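Peptidoglycan D,D-transpeptidase MrdA (Pseudomonas aeruginosa, PDB 7KIS) probably cross-links peptidoglycan as a serine D,D-transpeptidase in cell wall synthesis, and is a target of penicillins and diazabicyclooctanes. Local coordinates at residues Val349-Tyr355 / Asn385-Asp391. Sequence-based numbering, arbitrary orientation.
Sequences VFDPGYY and NDTYFYD. With C9D ((2S,5R)-1-formyl-N'-[(3R)-pyrrolidine-3-carbonyl]-5-[(sulfooxy)amino]piperidine-2-carbohydrazide), chain C.
Asp351 and Asn385 reach for each other from opposite directions. Asn385 ND2 donates to Asp351 OD2 at 2.6 Å. OD2 lies in the Asn385 amide plane, but the carboxylate is turned nearly perpendicular to that plane (79°), and ND2 approaches from above the carboxylate. Asp372 bonds to both: its backbone N to Asp351 OD2, its carboxylate to Asn385 ND2. The other carboxylate oxygen, Asp351 OD1, takes the backbone N of Gly353 at 2.9 Å and closes an Asx turn. Asn385 also caps the helix: its OD1 accepts from Tyr388 N at 3.0 Å.

Thr387 crosses Asp351 at about a right angle, and its CG2 lies 3.4 Å from Tyr354 O. With CG anti to its backbone N (chi1 174°), Tyr355 turns one ring face to the helix backbone at Tyr390 and Asp391. Tyr355 CD1 packs 3.7 Å from Tyr390 CB. Val349 CG2 touches Asp391, whose carboxylate pairs with Lys395.

Asp386 OD2 takes a weak hydrogen bond from inhibitor nitrogen NAO, and OD1 is salt-bridged to Lys330. Asn385 and Asp386 fit the end of the SxD form of the penicillin-binding protein SxN motif, in the active site, with 349-355 packed against Asn385 and the following helix.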
# COMPACT_ATOMS: atom_id res chain seq x y z
N VAL A 349 -13.48 -8.95 -27.97
CA VAL A 349 -14.17 -10.07 -27.33
C VAL A 349 -15.62 -9.65 -27.15
O VAL A 349 -15.90 -8.61 -26.55
CB VAL A 349 -13.54 -10.45 -25.98
CG1 VAL A 349 -14.53 -11.24 -25.14
CG2 VAL A 349 -12.26 -11.23 -26.18
N PHE A 350 -16.55 -10.45 -27.67
CA PHE A 350 -17.97 -10.16 -27.49
C PHE A 350 -18.41 -10.57 -26.09
O PHE A 350 -18.16 -11.69 -25.66
CB PHE A 350 -18.82 -10.87 -28.53
CG PHE A 350 -20.25 -10.40 -28.56
CD1 PHE A 350 -20.57 -9.18 -29.14
CD2 PHE A 350 -21.26 -11.17 -28.01
CE1 PHE A 350 -21.88 -8.74 -29.16
CE2 PHE A 350 -22.57 -10.73 -28.03
CZ PHE A 350 -22.88 -9.51 -28.61
N ASP A 351 -19.06 -9.64 -25.39
CA ASP A 351 -19.53 -9.87 -24.03
C ASP A 351 -21.04 -10.06 -24.04
O ASP A 351 -21.79 -9.07 -24.08
CB ASP A 351 -19.13 -8.71 -23.12
CG ASP A 351 -19.80 -8.77 -21.76
OD1 ASP A 351 -20.04 -9.88 -21.26
OD2 ASP A 351 -20.09 -7.69 -21.20
N PRO A 352 -21.54 -11.29 -24.02
CA PRO A 352 -22.99 -11.52 -23.89
C PRO A 352 -23.51 -11.43 -22.46
O PRO A 352 -24.69 -11.71 -22.24
CB PRO A 352 -23.15 -12.94 -24.43
CG PRO A 352 -21.87 -13.62 -24.06
CD PRO A 352 -20.79 -12.56 -24.12
N GLY A 353 -22.67 -11.05 -21.51
CA GLY A 353 -23.03 -11.03 -20.11
C GLY A 353 -22.50 -12.19 -19.30
O GLY A 353 -22.81 -12.30 -18.11
N TYR A 354 -21.69 -13.06 -19.91
CA TYR A 354 -21.17 -14.25 -19.25
C TYR A 354 -20.01 -14.79 -20.08
O TYR A 354 -19.80 -14.38 -21.23
CB TYR A 354 -22.25 -15.32 -19.07
CG TYR A 354 -23.01 -15.61 -20.35
CD1 TYR A 354 -24.20 -14.97 -20.64
CD2 TYR A 354 -22.53 -16.54 -21.27
CE1 TYR A 354 -24.90 -15.23 -21.80
CE2 TYR A 354 -23.21 -16.81 -22.44
CZ TYR A 354 -24.40 -16.15 -22.70
OH TYR A 354 -25.08 -16.42 -23.86
N TYR A 355 -19.27 -15.72 -19.50
CA TYR A 355 -18.19 -16.41 -20.19
C TYR A 355 -18.20 -17.89 -19.82
O TYR A 355 -18.38 -18.24 -18.65
CB TYR A 355 -16.82 -15.82 -19.86
CG TYR A 355 -15.67 -16.61 -20.45
CD1 TYR A 355 -14.93 -17.49 -19.67
CD2 TYR A 355 -15.34 -16.50 -21.80
CE1 TYR A 355 -13.89 -18.22 -20.21
CE2 TYR A 355 -14.30 -17.23 -22.35
CZ TYR A 355 -13.58 -18.09 -21.55
OH TYR A 355 -12.54 -18.82 -22.08
N ASN A 385 -14.94 -4.84 -17.49
CA ASN A 385 -15.67 -6.01 -17.95
C ASN A 385 -15.01 -7.27 -17.42
O ASN A 385 -13.79 -7.41 -17.48
CB ASN A 385 -15.73 -6.02 -19.48
CG ASN A 385 -16.69 -7.07 -20.02
OD1 ASN A 385 -16.31 -8.23 -20.22
ND2 ASN A 385 -17.94 -6.68 -20.25
N ASP A 386 -15.82 -8.20 -16.90
CA ASP A 386 -15.26 -9.42 -16.34
C ASP A 386 -15.00 -10.48 -17.40
O ASP A 386 -14.03 -11.23 -17.29
CB ASP A 386 -16.17 -9.98 -15.25
CG ASP A 386 -16.37 -9.01 -14.10
OD1 ASP A 386 -15.37 -8.44 -13.62
OD2 ASP A 386 -17.53 -8.82 -13.67
N THR A 387 -15.85 -10.54 -18.43
CA THR A 387 -15.70 -11.57 -19.46
C THR A 387 -14.40 -11.39 -20.24
O THR A 387 -13.76 -12.37 -20.62
CB THR A 387 -16.90 -11.56 -20.40
OG1 THR A 387 -17.02 -10.27 -21.01
CG2 THR A 387 -18.17 -11.87 -19.63
N TYR A 388 -14.00 -10.13 -20.49
CA TYR A 388 -12.74 -9.88 -21.17
C TYR A 388 -11.57 -10.48 -20.40
O TYR A 388 -10.68 -11.09 -21.00
CB TYR A 388 -12.55 -8.37 -21.36
CG TYR A 388 -11.26 -7.97 -22.05
CD1 TYR A 388 -10.06 -7.86 -21.35
CD2 TYR A 388 -11.24 -7.67 -23.41
CE1 TYR A 388 -8.89 -7.49 -21.98
CE2 TYR A 388 -10.08 -7.29 -24.05
CZ TYR A 388 -8.90 -7.20 -23.32
OH TYR A 388 -7.74 -6.83 -23.95
N PHE A 389 -11.55 -10.31 -19.08
CA PHE A 389 -10.48 -10.85 -18.27
C PHE A 389 -10.71 -12.31 -17.89
O PHE A 389 -9.75 -13.02 -17.59
CB PHE A 389 -10.28 -9.98 -17.02
CG PHE A 389 -9.88 -8.57 -17.34
CD1 PHE A 389 -10.83 -7.59 -17.54
CD2 PHE A 389 -8.54 -8.22 -17.45
CE1 PHE A 389 -10.47 -6.29 -17.84
CE2 PHE A 389 -8.17 -6.92 -17.75
CZ PHE A 389 -9.14 -5.96 -17.95
N TYR A 390 -11.97 -12.76 -17.89
CA TYR A 390 -12.23 -14.19 -17.89
C TYR A 390 -11.57 -14.85 -19.10
O TYR A 390 -10.88 -15.87 -18.97
CB TYR A 390 -13.74 -14.45 -17.92
CG TYR A 390 -14.47 -14.19 -16.62
CD1 TYR A 390 -13.83 -14.33 -15.40
CD2 TYR A 390 -15.81 -13.83 -16.62
CE1 TYR A 390 -14.51 -14.09 -14.21
CE2 TYR A 390 -16.50 -13.60 -15.45
CZ TYR A 390 -15.84 -13.73 -14.24
OH TYR A 390 -16.53 -13.50 -13.07
N ASP A 391 -11.77 -14.27 -20.28
CA ASP A 391 -11.19 -14.81 -21.50
C ASP A 391 -9.67 -14.64 -21.52
O ASP A 391 -8.95 -15.53 -21.99
CB ASP A 391 -11.82 -14.12 -22.72
CG ASP A 391 -11.24 -14.61 -24.03
OD1 ASP A 391 -11.64 -15.69 -24.49
OD2 ASP A 391 -10.40 -13.89 -24.60
OAF C9D C . -16.34 0.86 -8.71
SAY C9D C . -17.09 -0.26 -9.41
OAD C9D C . -18.37 -0.59 -8.67
OAE C9D C . -17.37 0.36 -10.76
OAR C9D C . -16.12 -1.65 -9.57
NAQ C9D C . -16.42 -2.26 -10.83
CAU C9D C . -17.11 -3.60 -10.63
CAJ C9D C . -17.50 -3.73 -9.20
CB C9D C . -18.01 -5.07 -8.87
CAM C9D C . -16.20 -4.72 -11.11
N C9D C . -15.88 -5.75 -10.05
CAG C9D C . -14.49 -5.90 -9.62
OAA C9D C . -14.25 -6.17 -8.49
CA C9D C . -16.97 -6.16 -9.09
C C9D C . -17.69 -7.40 -9.60
O C9D C . -18.61 -7.81 -9.00
NAP C9D C . -17.25 -8.08 -10.84
NAO C9D C . -17.99 -9.23 -11.24
CAS C9D C . -18.01 -10.42 -10.39
OAB C9D C . -17.40 -10.44 -9.37
CAV C9D C . -18.85 -11.68 -10.83
CAI C9D C . -20.25 -11.16 -11.33
CAH C9D C . -21.27 -11.54 -10.19
NAN C9D C . -20.72 -12.61 -9.58
CAL C9D C . -19.10 -12.45 -9.74